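PDB 3M8N: possible glutathione S-transferase from Rhodopseudomonas palustris, which probably acts as a glutathione transferase, joining the thiol of glutathione to electrophilic compounds. Local coordinates for residues Leu158-Thr169 with Trp188-Phe198; Gln10-Leu20 with Gly197-Pro205. All blocks are in the same frame, centred on the assembly; numbering follows the deposited sequence.

Contact 1: residues Leu158-Thr169 with Trp188-Phe198; sequences LTIADIALYGYT and WLRRVEQTPGF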
loop_
_atom_site.group_PDB
_atom_site.type_symbol
_atom_site.label_atom_id
_atom_site.label_comp_id
_atom_site.label_asym_id
_atom_site.label_seq_id
_atom_site.Cartn_x
_atom_site.Cartn_y
_atom_site.Cartn_z
ATOM N N LEU A 158 -13.339 8.847 -11.244
ATOM C CA LEU A 158 -11.921 8.560 -11.431
ATOM C C LEU A 158 -11.084 9.206 -10.292
ATOM O O LEU A 158 -11.187 10.418 -10.038
ATOM C CB LEU A 158 -11.432 9.042 -12.778
ATOM C CG LEU A 158 -10.009 8.655 -13.128
ATOM C CD1 LEU A 158 -9.990 7.287 -13.559
ATOM C CD2 LEU A 158 -9.519 9.417 -14.260
ATOM N N THR A 159 -10.291 8.378 -9.607
ATOM C CA THR A 159 -9.445 8.803 -8.515
ATOM C C THR A 159 -8.093 8.116 -8.754
ATOM O O THR A 159 -7.928 7.373 -9.743
ATOM C CB THR A 159 -10.008 8.501 -7.116
ATOM O OG1 THR A 159 -9.909 7.134 -6.813
ATOM C CG2 THR A 159 -11.415 8.862 -6.977
ATOM N N ILE A 160 -7.126 8.392 -7.886
ATOM C CA ILE A 160 -5.823 7.735 -7.940
ATOM C C ILE A 160 -5.878 6.236 -7.667
ATOM O O ILE A 160 -4.995 5.523 -8.062
ATOM C CB ILE A 160 -4.718 8.421 -6.996
ATOM C CG1 ILE A 160 -5.315 8.733 -5.644
ATOM C CG2 ILE A 160 -4.125 9.590 -7.649
ATOM C CD1 ILE A 160 -4.264 8.889 -4.556
ATOM N N ALA A 161 -6.909 5.755 -6.995
ATOM C CA ALA A 161 -7.127 4.317 -6.837
ATOM C C ALA A 161 -7.248 3.586 -8.147
ATOM O O ALA A 161 -6.734 2.498 -8.238
ATOM C CB ALA A 161 -8.336 4.015 -6.024
ATOM N N ASP A 162 -7.952 4.177 -9.147
ATOM C CA ASP A 162 -8.130 3.593 -10.500
ATOM C C ASP A 162 -6.810 3.557 -11.223
ATOM O O ASP A 162 -6.450 2.555 -11.814
ATOM C CB ASP A 162 -9.126 4.415 -11.297
ATOM C CG ASP A 162 -10.476 4.415 -10.690
ATOM O OD1 ASP A 162 -11.162 3.403 -10.717
ATOM O OD2 ASP A 162 -10.874 5.430 -10.144
ATOM N N ILE A 163 -6.087 4.662 -11.153
ATOM C CA ILE A 163 -4.757 4.779 -11.733
ATOM C C ILE A 163 -3.819 3.777 -11.111
ATOM O O ILE A 163 -3.025 3.190 -11.813
ATOM C CB ILE A 163 -4.189 6.223 -11.557
ATOM C CG1 ILE A 163 -5.107 7.230 -12.242
ATOM C CG2 ILE A 163 -2.756 6.352 -12.040
ATOM C CD1 ILE A 163 -4.845 8.557 -11.794
ATOM N N ALA A 164 -3.839 3.626 -9.791
ATOM C CA ALA A 164 -2.970 2.645 -9.159
ATOM C C ALA A 164 -3.251 1.212 -9.607
ATOM O O ALA A 164 -2.362 0.492 -9.989
ATOM C CB ALA A 164 -3.058 2.762 -7.662
ATOM N N LEU A 165 -4.516 0.829 -9.610
ATOM C CA LEU A 165 -4.940 -0.491 -10.067
ATOM C C LEU A 165 -4.702 -0.691 -11.557
ATOM O O LEU A 165 -4.319 -1.765 -12.002
ATOM C CB LEU A 165 -6.410 -0.710 -9.719
ATOM C CG LEU A 165 -6.620 -0.863 -8.222
ATOM C CD1 LEU A 165 -8.048 -0.680 -7.790
ATOM C CD2 LEU A 165 -6.116 -2.185 -7.805
ATOM N N TYR A 166 -4.837 0.374 -12.320
ATOM C CA TYR A 166 -4.596 0.261 -13.711
ATOM C C TYR A 166 -3.193 -0.176 -14.075
ATOM O O TYR A 166 -3.030 -0.856 -15.047
ATOM C CB TYR A 166 -5.010 1.552 -14.462
ATOM C CG TYR A 166 -4.962 1.388 -15.951
ATOM C CD1 TYR A 166 -6.067 0.934 -16.675
ATOM C CD2 TYR A 166 -3.774 1.625 -16.629
ATOM C CE1 TYR A 166 -5.974 0.764 -18.098
ATOM C CE2 TYR A 166 -3.672 1.460 -17.986
ATOM C CZ TYR A 166 -4.770 1.022 -18.710
ATOM O OH TYR A 166 -4.541 0.870 -20.047
ATOM N N GLY A 167 -2.187 0.252 -13.343
ATOM C CA GLY A 167 -0.790 -0.041 -13.603
ATOM C C GLY A 167 -0.412 -1.462 -13.988
ATOM O O GLY A 167 0.187 -1.674 -15.053
ATOM N N TYR A 168 -0.715 -2.423 -13.118
ATOM C CA TYR A 168 -0.515 -3.823 -13.420
ATOM C C TYR A 168 -1.742 -4.446 -14.076
ATOM O O TYR A 168 -1.593 -5.223 -14.968
ATOM C CB TYR A 168 -0.031 -4.619 -12.184
ATOM C CG TYR A 168 1.310 -4.181 -11.772
ATOM C CD1 TYR A 168 2.370 -4.259 -12.655
ATOM C CD2 TYR A 168 1.520 -3.608 -10.546
ATOM C CE1 TYR A 168 3.637 -3.802 -12.314
ATOM C CE2 TYR A 168 2.810 -3.132 -10.180
ATOM C CZ TYR A 168 3.863 -3.243 -11.071
ATOM O OH TYR A 168 5.128 -2.788 -10.757
ATOM N N THR A 169 -2.957 -4.102 -13.648
ATOM C CA THR A 169 -4.139 -4.700 -14.256
ATOM C C THR A 169 -4.058 -4.652 -15.779
ATOM O O THR A 169 -4.444 -5.601 -16.462
ATOM C CB THR A 169 -5.456 -4.104 -13.761
ATOM O OG1 THR A 169 -5.503 -4.130 -12.325
ATOM C CG2 THR A 169 -6.640 -4.931 -14.250
ATOM N N TRP A 188 -13.910 -1.389 -17.262
ATOM C CA TRP A 188 -13.148 -0.450 -16.409
ATOM C C TRP A 188 -11.799 0.002 -17.033
ATOM O O TRP A 188 -11.500 1.198 -17.131
ATOM C CB TRP A 188 -12.990 -1.031 -14.982
ATOM C CG TRP A 188 -12.066 -0.228 -14.143
ATOM C CD1 TRP A 188 -12.341 0.928 -13.513
ATOM C CD2 TRP A 188 -10.700 -0.504 -13.895
ATOM N NE1 TRP A 188 -11.238 1.397 -12.852
ATOM C CE2 TRP A 188 -10.210 0.525 -13.066
ATOM C CE3 TRP A 188 -9.844 -1.533 -14.276
ATOM C CZ2 TRP A 188 -8.896 0.564 -12.617
ATOM C CZ3 TRP A 188 -8.556 -1.511 -13.811
ATOM C CH2 TRP A 188 -8.092 -0.448 -12.993
ATOM N N LEU A 189 -11.026 -0.941 -17.547
ATOM C CA LEU A 189 -9.784 -0.601 -18.248
ATOM C C LEU A 189 -10.018 0.324 -19.372
ATOM O O LEU A 189 -9.263 1.267 -19.529
ATOM C CB LEU A 189 -9.053 -1.855 -18.767
ATOM C CG LEU A 189 -8.588 -2.898 -17.753
ATOM C CD1 LEU A 189 -8.386 -4.262 -18.413
ATOM C CD2 LEU A 189 -7.327 -2.391 -17.094
ATOM N N ARG A 190 -11.049 0.051 -20.174
ATOM C CA ARG A 190 -11.393 0.922 -21.298
ATOM C C ARG A 190 -11.860 2.247 -20.793
ATOM O O ARG A 190 -11.544 3.231 -21.388
ATOM C CB ARG A 190 -12.430 0.297 -22.275
ATOM C CG ARG A 190 -11.828 -0.817 -23.228
ATOM C CD ARG A 190 -12.812 -1.482 -24.311
ATOM N NE ARG A 190 -13.967 -2.136 -23.670
ATOM C CZ ARG A 190 -14.057 -3.432 -23.321
ATOM N NH1 ARG A 190 -13.069 -4.296 -23.583
ATOM N NH2 ARG A 190 -15.142 -3.855 -22.699
ATOM N N ARG A 191 -12.594 2.302 -19.686
ATOM C CA ARG A 191 -13.048 3.583 -19.155
ATOM C C ARG A 191 -11.874 4.472 -18.753
ATOM O O ARG A 191 -11.823 5.665 -19.059
ATOM C CB ARG A 191 -13.902 3.269 -17.971
ATOM C CG ARG A 191 -14.822 4.300 -17.564
ATOM C CD ARG A 191 -15.680 3.796 -16.387
ATOM N NE ARG A 191 -16.657 2.821 -16.824
ATOM C CZ ARG A 191 -16.735 1.532 -16.487
ATOM N NH1 ARG A 191 -15.916 0.958 -15.631
ATOM N NH2 ARG A 191 -17.689 0.793 -17.044
ATOM N N VAL A 192 -10.897 3.876 -18.110
ATOM C CA VAL A 192 -9.651 4.535 -17.784
ATOM C C VAL A 192 -8.880 5.013 -18.986
ATOM O O VAL A 192 -8.446 6.138 -19.045
ATOM C CB VAL A 192 -8.739 3.651 -16.873
ATOM C CG1 VAL A 192 -7.427 4.333 -16.656
ATOM C CG2 VAL A 192 -9.413 3.451 -15.574
ATOM N N GLU A 193 -8.693 4.149 -19.952
ATOM C CA GLU A 193 -8.120 4.567 -21.224
ATOM C C GLU A 193 -8.844 5.689 -21.991
ATOM O O GLU A 193 -8.238 6.265 -22.817
ATOM C CB GLU A 193 -7.854 3.360 -22.117
ATOM C CG GLU A 193 -7.092 2.319 -21.421
ATOM C CD GLU A 193 -7.318 0.971 -21.929
ATOM O OE1 GLU A 193 -8.149 0.760 -22.826
ATOM O OE2 GLU A 193 -6.649 0.073 -21.428
ATOM N N GLN A 194 -10.110 5.994 -21.708
ATOM C CA GLN A 194 -10.809 6.988 -22.498
ATOM C C GLN A 194 -10.887 8.297 -21.796
ATOM O O GLN A 194 -11.515 9.220 -22.348
ATOM C CB GLN A 194 -12.248 6.630 -22.907
ATOM C CG GLN A 194 -12.562 5.199 -23.029
ATOM C CD GLN A 194 -12.519 4.594 -24.417
ATOM O OE1 GLN A 194 -11.446 4.349 -24.956
ATOM N NE2 GLN A 194 -13.693 4.207 -24.929
ATOM N N THR A 195 -10.278 8.370 -20.597
ATOM C CA THR A 195 -10.106 9.601 -19.838
ATOM C C THR A 195 -9.221 10.493 -20.616
ATOM O O THR A 195 -8.244 10.054 -21.170
ATOM C CB THR A 195 -9.412 9.359 -18.459
ATOM O OG1 THR A 195 -10.128 8.385 -17.724
ATOM C CG2 THR A 195 -9.380 10.583 -17.605
ATOM N N PRO A 196 -9.569 11.776 -20.669
ATOM C CA PRO A 196 -8.778 12.702 -21.440
ATOM C C PRO A 196 -7.409 12.820 -20.852
ATOM O O PRO A 196 -7.268 12.902 -19.649
ATOM C CB PRO A 196 -9.522 14.032 -21.269
ATOM C CG PRO A 196 -10.917 13.625 -20.988
ATOM C CD PRO A 196 -10.828 12.382 -20.197
ATOM N N GLY A 197 -6.398 12.848 -21.704
ATOM C CA GLY A 197 -5.040 12.930 -21.252
ATOM C C GLY A 197 -4.408 11.620 -20.911
ATOM O O GLY A 197 -3.311 11.616 -20.407
ATOM N N PHE A 198 -5.072 10.508 -21.192
ATOM C CA PHE A 198 -4.546 9.219 -20.909
ATOM C C PHE A 198 -3.318 9.031 -21.766
ATOM O O PHE A 198 -3.274 9.526 -22.898
ATOM C CB PHE A 198 -5.582 8.135 -21.181
ATOM C CG PHE A 198 -5.042 6.720 -21.037
ATOM C CD1 PHE A 198 -5.067 6.057 -19.817
ATOM C CD2 PHE A 198 -4.472 6.067 -22.101
ATOM C CE1 PHE A 198 -4.560 4.769 -19.690
ATOM C CE2 PHE A 198 -3.987 4.793 -21.961
ATOM C CZ PHE A 198 -4.041 4.138 -20.746
#
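Asp162 OD1 is gripped by two N-H groups: the indole NE1 of Trp188, 2.9 Å from OD1 with an N-H...O angle of 159°, and the backbone N of Phe153. The indole bond arrives on the anti side of OD1, tilted out of the carboxylate plane, while Asp162 OD2 turns to its own helix and takes the N-H of Thr159 (N to OD2 3.1 Å). Thr159, the N-cap residue, and Asp162 form a capping box at the start of helix 160-169, a hallmark of the helical C-terminal domain of glutathione transferases; Thr159 OG1 accepts a weak bond from Ala161 N. One carboxylate therefore both caps its helix and fastens the next one, helix 188-193, which crosses at 114° with the segment axes 10.8 Å apart.

Knobs-into-holes packing extends the joint. The rim of the Trp188 indole presses edge-on against the backbone of Asp162 and Leu165, and its CZ3 meets Thr169 CG2. Tyr166 enters between Leu189, Val192, Glu193 and Trp188; CG anti to the backbone N (chi1 -171°) puts its ring obliquely among the side chains of the second helix. Val192 CG1 sits over one face, 4.1 Å from the ring centroid, as a CH-pi contact, and Phe198 directs an edge at the ring with its plane nearly perpendicular. The phenol OH gives its hydrogen to Glu193 OE2 at 2.6 Å, in the ring plane and on the anti lone pair, a bond that probably fixes the rotation of the partly exposed Glu193 carboxylate. Farther along, Leu158 and Thr195 meet tip to tip, CD2 to CG2 at 3.5 Å.

Contact 2: residues Gln10-Leu20 with Gly197-Pro205; sequences QRSGNSYKVRL and GFITMDWTP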
loop_
_atom_site.group_PDB
_atom_site.type_symbol
_atom_site.label_atom_id
_atom_site.label_comp_id
_atom_site.label_asym_id
_atom_site.label_seq_id
_atom_site.Cartn_x
_atom_site.Cartn_y
_atom_site.Cartn_z
ATOM N N GLN A 10 10.922 3.299 -17.682
ATOM C CA GLN A 10 9.922 3.355 -18.767
ATOM C C GLN A 10 8.987 2.141 -18.754
ATOM O O GLN A 10 7.789 2.285 -18.796
ATOM C CB GLN A 10 10.640 3.591 -20.119
ATOM C CG GLN A 10 9.768 3.858 -21.331
ATOM C CD GLN A 10 8.957 5.158 -21.228
ATOM O OE1 GLN A 10 9.406 6.159 -20.703
ATOM N NE2 GLN A 10 7.744 5.104 -21.681
ATOM N N ARG A 11 9.542 0.955 -18.574
ATOM C CA ARG A 11 8.759 -0.284 -18.653
ATOM C C ARG A 11 8.370 -0.803 -17.277
ATOM O O ARG A 11 7.777 -1.855 -17.171
ATOM C CB ARG A 11 9.505 -1.367 -19.471
ATOM C CG ARG A 11 9.618 -1.080 -21.022
ATOM C CD ARG A 11 10.435 -2.132 -21.823
ATOM N NE ARG A 11 9.856 -3.466 -21.632
ATOM C CZ ARG A 11 9.153 -4.152 -22.538
ATOM N NH1 ARG A 11 8.952 -3.649 -23.765
ATOM N NH2 ARG A 11 8.659 -5.357 -22.224
ATOM N N SER A 12 8.669 -0.056 -16.224
ATOM C CA SER A 12 8.173 -0.384 -14.901
ATOM C C SER A 12 6.701 0.024 -14.647
ATOM O O SER A 12 6.323 1.181 -14.906
ATOM C CB SER A 12 9.060 0.327 -13.928
ATOM O OG SER A 12 8.471 0.333 -12.694
ATOM N N GLY A 13 5.869 -0.884 -14.125
ATOM C CA GLY A 13 4.469 -0.589 -13.889
ATOM C C GLY A 13 4.252 0.422 -12.784
ATOM O O GLY A 13 3.366 1.233 -12.861
ATOM N N ASN A 14 5.060 0.379 -11.736
ATOM C CA ASN A 14 4.984 1.398 -10.702
ATOM C C ASN A 14 5.300 2.779 -11.158
ATOM O O ASN A 14 4.649 3.717 -10.697
ATOM C CB ASN A 14 5.872 1.049 -9.514
ATOM C CG ASN A 14 5.298 -0.048 -8.689
ATOM O OD1 ASN A 14 4.115 -0.129 -8.524
ATOM N ND2 ASN A 14 6.138 -0.927 -8.197
ATOM N N SER A 15 6.296 2.891 -12.041
ATOM C CA SER A 15 6.715 4.144 -12.546
ATOM C C SER A 15 5.657 4.660 -13.483
ATOM O O SER A 15 5.385 5.868 -13.490
ATOM C CB SER A 15 8.004 4.041 -13.344
ATOM O OG SER A 15 9.179 4.026 -12.565
ATOM N N TYR A 16 5.098 3.781 -14.302
ATOM C CA TYR A 16 4.071 4.202 -15.212
ATOM C C TYR A 16 2.835 4.749 -14.513
ATOM O O TYR A 16 2.235 5.671 -15.002
ATOM C CB TYR A 16 3.682 3.073 -16.140
ATOM C CG TYR A 16 2.362 3.289 -16.915
ATOM C CD1 TYR A 16 2.213 4.340 -17.794
ATOM C CD2 TYR A 16 1.286 2.402 -16.771
ATOM C CE1 TYR A 16 0.997 4.529 -18.507
ATOM C CE2 TYR A 16 0.078 2.595 -17.477
ATOM C CZ TYR A 16 -0.043 3.654 -18.345
ATOM O OH TYR A 16 -1.180 3.831 -19.059
ATOM N N LYS A 17 2.430 4.189 -13.375
ATOM C CA LYS A 17 1.366 4.800 -12.543
ATOM C C LYS A 17 1.557 6.306 -12.309
ATOM O O LYS A 17 0.633 7.087 -12.473
ATOM C CB LYS A 17 1.245 4.098 -11.190
ATOM C CG LYS A 17 0.609 2.783 -11.246
ATOM C CD LYS A 17 1.330 1.807 -10.355
ATOM C CE LYS A 17 0.996 2.043 -9.019
ATOM N NZ LYS A 17 1.032 0.688 -8.405
ATOM N N VAL A 18 2.759 6.696 -11.913
ATOM C CA VAL A 18 3.050 8.043 -11.589
ATOM C C VAL A 18 3.080 8.895 -12.840
ATOM O O VAL A 18 2.556 9.980 -12.844
ATOM C CB VAL A 18 4.364 8.163 -10.894
ATOM C CG1 VAL A 18 4.560 9.562 -10.635
ATOM C CG2 VAL A 18 4.390 7.345 -9.566
ATOM N N ARG A 19 3.696 8.421 -13.902
ATOM C CA ARG A 19 3.583 9.124 -15.195
ATOM C C ARG A 19 2.147 9.328 -15.683
ATOM O O ARG A 19 1.838 10.332 -16.240
ATOM C CB ARG A 19 4.308 8.359 -16.246
ATOM C CG ARG A 19 5.850 8.446 -16.277
ATOM C CD ARG A 19 6.277 7.776 -17.615
ATOM N NE ARG A 19 7.001 6.626 -17.221
ATOM C CZ ARG A 19 6.818 5.359 -17.484
ATOM N NH1 ARG A 19 5.953 4.896 -18.338
ATOM N NH2 ARG A 19 7.636 4.559 -16.845
ATOM N N LEU A 20 1.277 8.370 -15.474
ATOM C CA LEU A 20 -0.097 8.434 -15.900
ATOM C C LEU A 20 -0.814 9.527 -15.127
ATOM O O LEU A 20 -1.482 10.381 -15.735
ATOM C CB LEU A 20 -0.798 7.098 -15.689
ATOM C CG LEU A 20 -2.254 6.979 -16.116
ATOM C CD1 LEU A 20 -2.406 7.472 -17.583
ATOM C CD2 LEU A 20 -2.752 5.583 -15.947
ATOM N N GLY A 197 -6.398 12.848 -21.704
ATOM C CA GLY A 197 -5.040 12.930 -21.252
ATOM C C GLY A 197 -4.408 11.620 -20.911
ATOM O O GLY A 197 -3.311 11.616 -20.407
ATOM N N PHE A 198 -5.072 10.508 -21.192
ATOM C CA PHE A 198 -4.546 9.219 -20.909
ATOM C C PHE A 198 -3.318 9.031 -21.766
ATOM O O PHE A 198 -3.274 9.526 -22.898
ATOM C CB PHE A 198 -5.582 8.135 -21.181
ATOM C CG PHE A 198 -5.042 6.720 -21.037
ATOM C CD1 PHE A 198 -5.067 6.057 -19.817
ATOM C CD2 PHE A 198 -4.472 6.067 -22.101
ATOM C CE1 PHE A 198 -4.560 4.769 -19.690
ATOM C CE2 PHE A 198 -3.987 4.793 -21.961
ATOM C CZ PHE A 198 -4.041 4.138 -20.746
ATOM N N ILE A 199 -2.298 8.368 -21.188
ATOM C CA ILE A 199 -1.077 7.909 -21.892
ATOM C C ILE A 199 -0.821 6.436 -21.651
ATOM O O ILE A 199 -1.202 5.879 -20.638
ATOM C CB ILE A 199 0.136 8.702 -21.551
ATOM C CG1 ILE A 199 0.416 8.643 -20.038
ATOM C CG2 ILE A 199 -0.036 10.120 -22.079
ATOM C CD1 ILE A 199 1.792 9.002 -19.616
ATOM N N THR A 200 -0.190 5.785 -22.617
ATOM C CA THR A 200 0.101 4.386 -22.483
ATOM C C THR A 200 1.453 4.260 -21.808
ATOM O O THR A 200 2.148 5.236 -21.661
ATOM C CB THR A 200 0.195 3.724 -23.825
ATOM O OG1 THR A 200 1.280 4.304 -24.527
ATOM C CG2 THR A 200 -1.077 3.906 -24.597
HETATM N N MSE A 201 1.826 3.043 -21.426
HETATM C CA MSE A 201 3.108 2.800 -20.831
HETATM C C MSE A 201 4.304 3.039 -21.752
HETATM O O MSE A 201 5.398 3.273 -21.279
HETATM C CB MSE A 201 3.093 1.424 -20.225
HETATM C CG MSE A 201 4.390 1.015 -19.617
HETATM SE SE MSE A 201 4.174 -0.713 -18.810
HETATM C CE MSE A 201 3.923 -0.337 -17.028
ATOM N N ASP A 202 4.118 3.039 -23.069
ATOM C CA ASP A 202 5.246 3.299 -23.937
ATOM C C ASP A 202 5.428 4.743 -24.401
ATOM O O ASP A 202 6.453 5.089 -24.953
ATOM C CB ASP A 202 5.341 2.279 -25.079
ATOM C CG ASP A 202 4.044 2.073 -25.797
ATOM O OD1 ASP A 202 2.978 2.449 -25.279
ATOM O OD2 ASP A 202 4.080 1.525 -26.907
ATOM N N TRP A 203 4.465 5.596 -24.110
ATOM C CA TRP A 203 4.591 7.013 -24.335
ATOM C C TRP A 203 5.757 7.603 -23.560
ATOM O O TRP A 203 5.936 7.292 -22.377
ATOM C CB TRP A 203 3.303 7.654 -23.891
ATOM C CG TRP A 203 3.225 9.099 -24.137
ATOM C CD1 TRP A 203 2.708 9.695 -25.235
ATOM C CD2 TRP A 203 3.659 10.151 -23.267
ATOM N NE1 TRP A 203 2.785 11.051 -25.113
ATOM C CE2 TRP A 203 3.370 11.366 -23.915
ATOM C CE3 TRP A 203 4.272 10.187 -21.995
ATOM C CZ2 TRP A 203 3.680 12.624 -23.348
ATOM C CZ3 TRP A 203 4.577 11.435 -21.426
ATOM C CH2 TRP A 203 4.274 12.635 -22.103
ATOM N N THR A 204 6.537 8.461 -24.224
ATOM C CA THR A 204 7.747 9.077 -23.615
ATOM C C THR A 204 7.625 10.559 -23.248
ATOM O O THR A 204 7.046 11.345 -23.994
ATOM C CB THR A 204 8.960 9.025 -24.527
ATOM O OG1 THR A 204 8.603 9.631 -25.760
ATOM C CG2 THR A 204 9.434 7.583 -24.769
ATOM N N PRO A 205 8.191 10.944 -22.083
ATOM C CA PRO A 205 8.111 12.348 -21.634
ATOM C C PRO A 205 9.134 13.210 -22.354
ATOM O O PRO A 205 10.329 13.045 -22.112
ATOM C CB PRO A 205 8.448 12.271 -20.124
ATOM C CG PRO A 205 8.546 10.742 -19.780
ATOM C CD PRO A 205 8.862 10.070 -21.090
HETATM O O HOH W 1 4.495 6.527 -20.189
#
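Gln10 reaches across to the C-terminal tail: its NE2 donates to Trp203 O at 2.9 Å, with the acceptor close to the amide plane although the donor lies well above the plane of the Trp203 carbonyl. Here the thioredoxin-like N-terminal domain meets the chain that follows the last helix. Beyond the turn, helix 13-20 presents Tyr16. Its ring is clasped between Leu20 CB on one face and selenomethionine Met201 on the other, where CB lies 3.8 Å from the ring centroid, almost on the normal; the selenium stands obliquely, a Met-aromatic contact. A chi1 of 165°, which swings CG away from the backbone N, carries the phenol across to 197-205, and its OH donates to Ile199 O at 2.6 Å, in the carbonyl plane with a C=O...O angle of 150°. A phenylalanine here would keep the ring but is likely to leave the Ile199 carbonyl without its donor and the tail less firmly fixed.

Arg19 follows on the same helix. Its NE bonds to Ser8 OG, and both terminal nitrogens make weak bonds to Gln10 O. A water at the guanidinium edge accepts from Arg19 NH1 (2.9 Å to the water oxygen) and donates to Thr200 O and Trp203 O, so the arginine reaches the tail through solvent. Last, Leu20 CD1 touches Phe198 CD1 at 3.8 Å and Ile199 CG1 at 3.9 Å. The polar bonds across the interface end chiefly on backbone carbonyls of 197-205, which implies that a segment without helix or strand is held by its main-chain path more than by its polar side chains.

Overall arrangement
The two contacts illustrate how one chain packs a domain internally and also ties it to its neighbour. Contact 1 is buried and lies wholly in the helical C-terminal domain, joining helix 160-169 to helix 183-193 and the turn after it; contact 2 is partly exposed and binds helix 13-24 of the N-terminal domain to the tail. Along the chain the first is nested within the loop closed by the second. They share Gly197 and Phe198, and Tyr166 CE2 lies 3.6 Å from Tyr16 OH, with His170 meeting both tyrosine rings. Their chemistry follows their place: side-chain carboxylates take the cross-contact bonds in contact 1, backbone carbonyls and a bridging water in contact 2.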